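Local coordinates for protein 2-aminomuconate 6-semialdehyde dehydrogenase (Burkholderia cenocepacia, PDB 4U3W) that probably oxidises 2-aminomuconate 6-semialdehyde to 2-aminomuconate, probably with NAD+ as electron acceptor, as a member of the aldehyde dehydrogenase family, at residues 62-67 with 223-228; 101-106 with 112-117; 280-285 with 423-428. All coordinates share one frame; numbering follows the deposited sequence.

The three contacts make a worked example of how an aldehyde dehydrogenase subunit joins helices to its sheets and to one another through few side chains. Interactions 1 and 2 are the closest pair but do not touch, with centres 27 Å apart and nearest atoms about 10 Å apart; along the chain, interaction 2 is nested within the loop that interaction 1 closes. Interaction 3 opens later, on a different sheet, with its centre 48 Å from that of interaction 1 and 37 Å from that of interaction 2. Interactions 1 and 3 lie on opposite sides of the chain's centre. None of the segments supplies the magnesium ligands L42, E200, D492 and S495.

Interaction 1. Residues 62-67 with 223-228; sequences DSAVQA and NLIHGH
A64 turns its methyl group from helix 58-76 toward the gap between N223 and I225, two residues on the same side of an extended segment. On one side its CB lies 4.3 Å from CB of N223; on the other it meets CG2 of I225 at 4.1 Å. The shape of the isoleucine makes this possible. With chi1 at 41°, CG1 sits between the backbone N and the carbonyl carbon, and the methyl branch CG2, rather than the longer CG1-CD1 arm, faces A64. I225 also packs against V61, one turn back on the same helix.

One turn onward, the methyl of A67 approaches the amide of N223, its CB 4.1 Å from OD1. This amide reaches the helix without bonding to it: ND2 stops 3.9 Å from the carbonyl O of A64. Its hydrogen bonds go elsewhere, from ND2 to the carbonyl oxygens of G220 and V193 and to OD1 from the backbone N of N29. Gripped at both ends, the buried amide is fixed in rotation and serves the helix simply as a packing surface.

Away from the touching methyls, Q66 NE2 donates to D62 OD1 at 2.8 Å with an N-H...O angle of 156°. The acceptor lies near the plane of the glutamine amide, whereas the donor stands above the carboxylate plane. H240 also bonds D62 OD1, and D242 also bonds Q66 NE2.

Side chains alternate along 223-225. L224 points away from helix 58-76 and packs on helix 203-214, the connection between the parallel strands 192-196 and 222-224. Small alanines thus bring one helix close to a strand whose other face is covered by a crossover helix, as is typical of the layered alpha/beta fold of the aldehyde dehydrogenase cofactor-binding domain.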
loop_
_atom_site.group_PDB
_atom_site.type_symbol
_atom_site.label_atom_id
_atom_site.label_comp_id
_atom_site.label_asym_id
_atom_site.label_seq_id
_atom_site.Cartn_x
_atom_site.Cartn_y
_atom_site.Cartn_z
ATOM N N ASP A 62 31.329 -8.228 -24.223
ATOM C CA ASP A 62 31.951 -8.078 -22.914
ATOM C C ASP A 62 32.366 -6.615 -22.667
ATOM O O ASP A 62 32.258 -6.117 -21.554
ATOM C CB ASP A 62 33.170 -9.031 -22.783
ATOM C CG ASP A 62 34.060 -8.675 -21.601
ATOM O OD1 ASP A 62 33.632 -8.889 -20.451
ATOM O OD2 ASP A 62 35.200 -8.174 -21.798
ATOM N N SER A 63 32.881 -5.956 -23.704
ATOM C CA SER A 63 33.186 -4.525 -23.627
ATOM C C SER A 63 31.971 -3.688 -23.163
ATOM O O SER A 63 32.116 -2.759 -22.411
ATOM C CB SER A 63 33.675 -3.996 -24.977
ATOM O OG SER A 63 34.909 -4.633 -25.316
ATOM N N ALA A 64 30.808 -3.984 -23.715
ATOM C CA ALA A 64 29.606 -3.212 -23.411
ATOM C C ALA A 64 29.229 -3.428 -21.948
ATOM O O ALA A 64 28.857 -2.482 -21.230
ATOM C CB ALA A 64 28.493 -3.624 -24.352
ATOM N N VAL A 65 29.347 -4.669 -21.478
ATOM C CA VAL A 65 29.031 -4.961 -20.084
ATOM C C VAL A 65 29.999 -4.251 -19.122
ATOM O O VAL A 65 29.585 -3.687 -18.067
ATOM C CB VAL A 65 29.049 -6.494 -19.839
ATOM C CG1 VAL A 65 28.747 -6.792 -18.364
ATOM C CG2 VAL A 65 27.996 -7.157 -20.749
ATOM N N GLN A 66 31.284 -4.227 -19.485
ATOM C CA GLN A 66 32.241 -3.583 -18.602
ATOM C C GLN A 66 32.019 -2.062 -18.570
ATOM O O GLN A 66 32.260 -1.462 -17.546
ATOM C CB GLN A 66 33.694 -3.899 -19.028
ATOM C CG GLN A 66 34.022 -5.427 -19.072
ATOM C CD GLN A 66 33.487 -6.226 -17.873
ATOM O OE1 GLN A 66 33.465 -5.753 -16.747
ATOM N NE2 GLN A 66 33.028 -7.439 -18.136
ATOM N N ALA A 67 31.644 -1.462 -19.709
ATOM C CA ALA A 67 31.339 -0.026 -19.775
ATOM C C ALA A 67 30.142 0.309 -18.875
ATOM O O ALA A 67 30.129 1.343 -18.190
ATOM C CB ALA A 67 31.034 0.422 -21.216
ATOM N N ASN A 223 23.806 1.161 -23.513
ATOM C CA ASN A 223 24.660 0.549 -24.559
ATOM C C ASN A 223 23.781 -0.296 -25.478
ATOM O O ASN A 223 22.935 -1.044 -25.005
ATOM C CB ASN A 223 25.770 -0.301 -23.954
ATOM C CG ASN A 223 26.528 0.439 -22.910
ATOM O OD1 ASN A 223 27.475 1.163 -23.202
ATOM N ND2 ASN A 223 26.103 0.291 -21.682
ATOM N N LEU A 224 23.966 -0.119 -26.790
ATOM C CA LEU A 224 23.236 -0.862 -27.818
ATOM C C LEU A 224 24.182 -1.785 -28.563
ATOM O O LEU A 224 25.231 -1.345 -29.047
ATOM C CB LEU A 224 22.600 0.103 -28.823
ATOM C CG LEU A 224 21.832 -0.605 -29.952
ATOM C CD1 LEU A 224 20.524 -1.110 -29.409
ATOM C CD2 LEU A 224 21.537 0.449 -30.999
ATOM N N ILE A 225 23.874 -3.066 -28.603
ATOM C CA ILE A 225 24.676 -4.011 -29.392
ATOM C C ILE A 225 23.782 -4.701 -30.405
ATOM O O ILE A 225 22.704 -5.203 -30.033
ATOM C CB ILE A 225 25.347 -5.096 -28.529
ATOM C CG1 ILE A 225 24.357 -5.581 -27.458
ATOM C CG2 ILE A 225 26.608 -4.545 -27.839
ATOM C CD1 ILE A 225 24.822 -6.871 -26.747
ATOM N N HIS A 226 24.210 -4.725 -31.653
ATOM C CA HIS A 226 23.441 -5.405 -32.672
ATOM C C HIS A 226 23.944 -6.804 -32.918
ATOM O O HIS A 226 25.157 -7.122 -32.702
ATOM C CB HIS A 226 23.471 -4.663 -33.997
ATOM C CG HIS A 226 22.677 -3.386 -33.994
ATOM N ND1 HIS A 226 21.289 -3.350 -33.844
ATOM C CD2 HIS A 226 23.070 -2.092 -34.102
ATOM C CE1 HIS A 226 20.876 -2.107 -33.930
ATOM N NE2 HIS A 226 21.932 -1.314 -34.080
ATOM N N GLY A 227 23.027 -7.639 -33.390
ATOM C CA GLY A 227 23.432 -8.970 -33.794
ATOM C C GLY A 227 22.348 -9.991 -33.693
ATOM O O GLY A 227 21.202 -9.652 -33.399
ATOM N N HIS A 228 22.731 -11.240 -33.914
ATOM C CA HIS A 228 21.799 -12.337 -33.873
ATOM C C HIS A 228 21.632 -12.890 -32.463
ATOM O O HIS A 228 22.092 -12.284 -31.505
ATOM C CB HIS A 228 22.241 -13.421 -34.896
ATOM C CG HIS A 228 21.958 -13.000 -36.298
ATOM N ND1 HIS A 228 22.619 -11.940 -36.893
ATOM C CD2 HIS A 228 21.042 -13.435 -37.208
ATOM C CE1 HIS A 228 22.159 -11.772 -38.126
ATOM N NE2 HIS A 228 21.184 -12.646 -38.333
#

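Interaction 2. Residues 101-106 with 112-117; sequences EFVAAE and RPVAQA
V103 carries this contact from helix 99-110, meeting V114 and A117 near the start of helix 114-138. Its CB points toward the second helix, but the meeting is left to the next carbon out. There the side chain forks. CG1 runs anti to the backbone N (chi1 172°) and enters the interface, touching CG1 of V114 at 4.2 Å and CB of A117 at 4.3 Å. One methyl therefore spans two residues a single turn apart. The other branch, CG2, lies beside the backbone N and makes no comparable approach to V114 or A117; beyond them, the V103 side chain also packs on R118 and I122.

V103 and V114 cross at about a right angle, so that they meet through single methyls instead of lying alongside. A117 adds only a methyl, which allows its CA to come within 6.0 Å of the CA of V103. P113 stands at the N-cap position right before the second helix, and its carbonyl O accepts a bond from the backbone N of A117 at 3.1 Å.

Charged groups flank this apolar patch: R112 forms a salt bridge with D121, while E106 bonds to S204 and to the backbone N of L176. The two helices follow one another in the chain, and V107 of the first also packs on V114 and A117. Nearby, F102 and A105 rest on helix 203-214, and F102 and E106 reach helix 175-188.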
loop_
_atom_site.group_PDB
_atom_site.type_symbol
_atom_site.label_atom_id
_atom_site.label_comp_id
_atom_site.label_asym_id
_atom_site.label_seq_id
_atom_site.Cartn_x
_atom_site.Cartn_y
_atom_site.Cartn_z
ATOM N N GLU A 101 10.836 10.674 -38.012
ATOM C CA GLU A 101 11.935 9.758 -38.288
ATOM C C GLU A 101 11.729 8.408 -37.623
ATOM O O GLU A 101 12.096 7.395 -38.175
ATOM C CB GLU A 101 13.274 10.323 -37.778
ATOM C CG GLU A 101 13.896 11.398 -38.621
ATOM C CD GLU A 101 15.231 11.822 -38.049
ATOM O OE1 GLU A 101 16.213 11.070 -38.219
ATOM O OE2 GLU A 101 15.291 12.874 -37.387
ATOM N N PHE A 102 11.268 8.411 -36.369
ATOM C CA PHE A 102 11.071 7.157 -35.651
ATOM C C PHE A 102 10.014 6.346 -36.349
ATOM O O PHE A 102 10.168 5.140 -36.552
ATOM C CB PHE A 102 10.675 7.416 -34.187
ATOM C CG PHE A 102 11.868 7.544 -33.267
ATOM C CD1 PHE A 102 12.521 8.767 -33.089
ATOM C CD2 PHE A 102 12.368 6.420 -32.616
ATOM C CE1 PHE A 102 13.654 8.843 -32.281
ATOM C CE2 PHE A 102 13.526 6.494 -31.796
ATOM C CZ PHE A 102 14.148 7.689 -31.623
ATOM N N VAL A 103 8.941 7.032 -36.747
ATOM C CA VAL A 103 7.874 6.397 -37.502
ATOM C C VAL A 103 8.406 5.758 -38.764
ATOM O O VAL A 103 8.115 4.598 -39.052
ATOM C CB VAL A 103 6.750 7.428 -37.835
ATOM C CG1 VAL A 103 5.712 6.819 -38.798
ATOM C CG2 VAL A 103 6.075 7.863 -36.514
ATOM N N ALA A 104 9.198 6.485 -39.536
ATOM C CA ALA A 104 9.667 5.958 -40.827
ATOM C C ALA A 104 10.620 4.740 -40.665
ATOM O O ALA A 104 10.589 3.814 -41.463
ATOM C CB ALA A 104 10.368 7.073 -41.618
ATOM N N ALA A 105 11.453 4.767 -39.624
ATOM C CA ALA A 105 12.360 3.658 -39.314
ATOM C C ALA A 105 11.537 2.413 -38.941
ATOM O O ALA A 105 11.784 1.325 -39.434
ATOM C CB ALA A 105 13.303 4.049 -38.154
ATOM N N GLU A 106 10.526 2.597 -38.093
ATOM C CA GLU A 106 9.712 1.491 -37.648
ATOM C C GLU A 106 8.948 0.886 -38.825
ATOM O O GLU A 106 8.932 -0.340 -38.997
ATOM C CB GLU A 106 8.728 1.951 -36.557
ATOM C CG GLU A 106 8.124 0.819 -35.739
ATOM C CD GLU A 106 9.105 0.283 -34.674
ATOM O OE1 GLU A 106 10.325 0.350 -34.880
ATOM O OE2 GLU A 106 8.654 -0.203 -33.625
ATOM N N ARG A 112 4.707 -2.010 -41.151
ATOM C CA ARG A 112 3.462 -1.719 -40.424
ATOM C C ARG A 112 2.764 -0.507 -41.042
ATOM O O ARG A 112 3.435 0.437 -41.412
ATOM C CB ARG A 112 3.760 -1.433 -38.944
ATOM C CG ARG A 112 2.492 -1.449 -38.043
ATOM C CD ARG A 112 2.808 -1.849 -36.588
ATOM N NE ARG A 112 1.692 -1.541 -35.682
ATOM C CZ ARG A 112 0.553 -2.228 -35.643
ATOM N NH1 ARG A 112 0.395 -3.271 -36.432
ATOM N NH2 ARG A 112 -0.420 -1.893 -34.813
ATOM N N PRO A 113 1.440 -0.549 -41.193
ATOM C CA PRO A 113 0.772 0.621 -41.802
ATOM C C PRO A 113 1.122 1.918 -41.041
ATOM O O PRO A 113 1.174 1.918 -39.786
ATOM C CB PRO A 113 -0.725 0.280 -41.679
ATOM C CG PRO A 113 -0.767 -1.241 -41.806
ATOM C CD PRO A 113 0.535 -1.701 -41.049
ATOM N N VAL A 114 1.383 2.993 -41.778
ATOM C CA VAL A 114 1.874 4.219 -41.147
ATOM C C VAL A 114 1.012 4.745 -40.015
ATOM O O VAL A 114 1.550 5.120 -38.942
ATOM C CB VAL A 114 2.071 5.327 -42.196
ATOM C CG1 VAL A 114 2.557 6.649 -41.516
ATOM C CG2 VAL A 114 3.103 4.891 -43.215
ATOM N N ALA A 115 -0.316 4.783 -40.220
ATOM C CA ALA A 115 -1.193 5.354 -39.209
ATOM C C ALA A 115 -1.096 4.591 -37.888
ATOM O O ALA A 115 -1.247 5.168 -36.808
ATOM C CB ALA A 115 -2.659 5.391 -39.722
ATOM N N GLN A 116 -0.816 3.288 -37.974
ATOM C CA GLN A 116 -0.754 2.462 -36.777
ATOM C C GLN A 116 0.615 2.627 -36.085
ATOM O O GLN A 116 0.722 2.570 -34.854
ATOM C CB GLN A 116 -1.040 0.990 -37.149
ATOM C CG GLN A 116 -2.470 0.781 -37.725
ATOM C CD GLN A 116 -2.615 -0.495 -38.596
ATOM O OE1 GLN A 116 -1.744 -1.384 -38.576
ATOM N NE2 GLN A 116 -3.718 -0.582 -39.364
ATOM N N ALA A 117 1.653 2.824 -36.886
ATOM C CA ALA A 117 3.015 3.006 -36.354
ATOM C C ALA A 117 3.056 4.293 -35.543
ATOM O O ALA A 117 3.747 4.387 -34.515
ATOM C CB ALA A 117 4.045 3.048 -37.501
#

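Interaction 3. Residues 280-285 with 423-428; sequences VVFADA and AEVVKR
V425 meets both V280 and F282 across this contact, and the residues before and after it in 423-428 hold the helix that presents it. Coming first, E424 turns its carboxylate to the flank of the helix. OE1 accepts the backbone N-H groups of D420 and D421, near the start of helix 422-430, while OE2 pairs with R428 further along.

V425 follows, aimed at the sheet. Its chi1 of 79° sets CG1 between the backbone N and the carbonyl carbon and CG2 anti to the backbone N, which turns both methyls to V280 and lets CG1 reach F282 as well. V280 reaches toward it tip to tip, its CG1 lying 4.0 Å from CG2 of V425 and 4.1 Å from CG1 of V425. CG1 of V425 also comes within 4.1 Å of CZ, the far corner of the F282 ring. The phenylalanine leaves its backbone pointing to one side, and it is the length of the ring that brings CZ to the valine. F419 meets this ring edge to face, and R447 forms a cation-pi contact with it. V425 packs in addition on Y313 and F419 of strands 309-315 and 413-419.

R428 closes the segment with a salt bridge back to E424, from NH1 to OE2 over 3.0 Å. The oxygen is approached nearly along its C-O axis, but the N-H...O angle of 134° is bent and the oxygen is tilted from the guanidinium plane. NE forms a second salt bridge with D400.

Between the two segments themselves the chemistry is purely apolar: buried methyls and a ring corner, with no hydrogen bond or charge pair crossing. Such contacts impose little direction, so the seating of helix 422-430 on the end of strand 277-281 and the residue that follows it depends on shape and burial, while the bonds of E424 and R428 tie down its flank.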
loop_
_atom_site.group_PDB
_atom_site.type_symbol
_atom_site.label_atom_id
_atom_site.label_comp_id
_atom_site.label_asym_id
_atom_site.label_seq_id
_atom_site.Cartn_x
_atom_site.Cartn_y
_atom_site.Cartn_z
ATOM N N VAL A 280 -13.419 -15.524 -26.115
ATOM C CA VAL A 280 -14.678 -16.240 -25.837
ATOM C C VAL A 280 -15.813 -15.281 -26.088
ATOM O O VAL A 280 -15.782 -14.171 -25.585
ATOM C CB VAL A 280 -14.741 -16.788 -24.370
ATOM C CG1 VAL A 280 -16.043 -17.560 -24.117
ATOM C CG2 VAL A 280 -13.536 -17.715 -24.110
ATOM N N VAL A 281 -16.763 -15.691 -26.923
ATOM C CA VAL A 281 -17.927 -14.868 -27.207
ATOM C C VAL A 281 -19.217 -15.586 -26.786
ATOM O O VAL A 281 -19.593 -16.567 -27.388
ATOM C CB VAL A 281 -18.021 -14.472 -28.719
ATOM C CG1 VAL A 281 -19.196 -13.505 -28.923
ATOM C CG2 VAL A 281 -16.693 -13.792 -29.164
ATOM N N PHE A 282 -19.884 -15.078 -25.751
ATOM C CA PHE A 282 -21.146 -15.643 -25.318
ATOM C C PHE A 282 -22.290 -15.106 -26.212
ATOM O O PHE A 282 -22.160 -14.000 -26.761
ATOM C CB PHE A 282 -21.378 -15.296 -23.834
ATOM C CG PHE A 282 -20.526 -16.112 -22.899
ATOM C CD1 PHE A 282 -20.964 -17.357 -22.448
ATOM C CD2 PHE A 282 -19.256 -15.654 -22.510
ATOM C CE1 PHE A 282 -20.191 -18.117 -21.603
ATOM C CE2 PHE A 282 -18.473 -16.398 -21.639
ATOM C CZ PHE A 282 -18.933 -17.637 -21.194
ATOM N N ALA A 283 -23.406 -15.849 -26.327
ATOM C CA ALA A 283 -24.547 -15.404 -27.141
ATOM C C ALA A 283 -25.115 -14.071 -26.633
ATOM O O ALA A 283 -25.710 -13.332 -27.406
ATOM C CB ALA A 283 -25.705 -16.506 -27.175
ATOM N N ASP A 284 -24.919 -13.742 -25.350
ATOM C CA ASP A 284 -25.453 -12.486 -24.811
ATOM C C ASP A 284 -24.522 -11.288 -25.049
ATOM O O ASP A 284 -24.785 -10.174 -24.572
ATOM C CB ASP A 284 -25.763 -12.624 -23.310
ATOM C CG ASP A 284 -24.498 -12.866 -22.424
ATOM O OD1 ASP A 284 -23.419 -12.299 -22.695
ATOM O OD2 ASP A 284 -24.596 -13.621 -21.413
ATOM N N ALA A 285 -23.418 -11.511 -25.766
ATOM C CA ALA A 285 -22.489 -10.422 -26.058
ATOM C C ALA A 285 -23.105 -9.408 -26.981
ATOM O O ALA A 285 -24.077 -9.713 -27.674
ATOM C CB ALA A 285 -21.138 -10.970 -26.679
ATOM N N ALA A 423 -19.176 -23.875 -17.944
ATOM C CA ALA A 423 -18.145 -24.684 -17.303
ATOM C C ALA A 423 -17.215 -25.328 -18.353
ATOM O O ALA A 423 -15.994 -25.475 -18.146
ATOM C CB ALA A 423 -18.798 -25.747 -16.417
ATOM N N GLU A 424 -17.819 -25.699 -19.484
ATOM C CA GLU A 424 -17.134 -26.293 -20.605
ATOM C C GLU A 424 -16.102 -25.378 -21.230
ATOM O O GLU A 424 -14.938 -25.770 -21.418
ATOM C CB GLU A 424 -18.151 -26.703 -21.673
ATOM C CG GLU A 424 -17.504 -27.180 -22.973
ATOM C CD GLU A 424 -18.378 -26.971 -24.209
ATOM O OE1 GLU A 424 -19.555 -26.645 -24.067
ATOM O OE2 GLU A 424 -17.876 -27.103 -25.331
ATOM N N VAL A 425 -16.502 -24.155 -21.569
ATOM C CA VAL A 425 -15.566 -23.292 -22.297
ATOM C C VAL A 425 -14.420 -22.825 -21.374
ATOM O O VAL A 425 -13.314 -22.576 -21.828
ATOM C CB VAL A 425 -16.305 -22.066 -22.949
ATOM C CG1 VAL A 425 -16.595 -20.957 -21.936
ATOM C CG2 VAL A 425 -15.499 -21.506 -24.096
ATOM N N VAL A 426 -14.687 -22.692 -20.079
ATOM C CA VAL A 426 -13.624 -22.363 -19.137
ATOM C C VAL A 426 -12.534 -23.471 -19.203
ATOM O O VAL A 426 -11.334 -23.177 -19.292
ATOM C CB VAL A 426 -14.174 -22.212 -17.703
ATOM C CG1 VAL A 426 -13.033 -22.230 -16.689
ATOM C CG2 VAL A 426 -14.999 -20.874 -17.561
ATOM N N LYS A 427 -12.958 -24.731 -19.172
ATOM C CA LYS A 427 -12.030 -25.851 -19.283
ATOM C C LYS A 427 -11.272 -25.828 -20.593
ATOM O O LYS A 427 -10.049 -26.091 -20.610
ATOM C CB LYS A 427 -12.743 -27.197 -19.147
ATOM C CG LYS A 427 -13.274 -27.458 -17.754
ATOM C CD LYS A 427 -13.965 -28.825 -17.674
ATOM C CE LYS A 427 -14.686 -29.010 -16.341
ATOM N NZ LYS A 427 -13.709 -28.973 -15.220
ATOM N N ARG A 428 -11.964 -25.513 -21.690
ATOM C CA ARG A 428 -11.281 -25.525 -23.004
ATOM C C ARG A 428 -10.230 -24.385 -23.116
ATOM O O ARG A 428 -9.125 -24.555 -23.652
ATOM C CB ARG A 428 -12.327 -25.424 -24.115
ATOM C CG ARG A 428 -13.252 -26.640 -24.079
ATOM C CD ARG A 428 -14.335 -26.621 -25.130
ATOM N NE ARG A 428 -13.837 -26.765 -26.506
ATOM C CZ ARG A 428 -14.624 -26.585 -27.570
ATOM N NH1 ARG A 428 -15.898 -26.258 -27.387
ATOM N NH2 ARG A 428 -14.155 -26.709 -28.801
#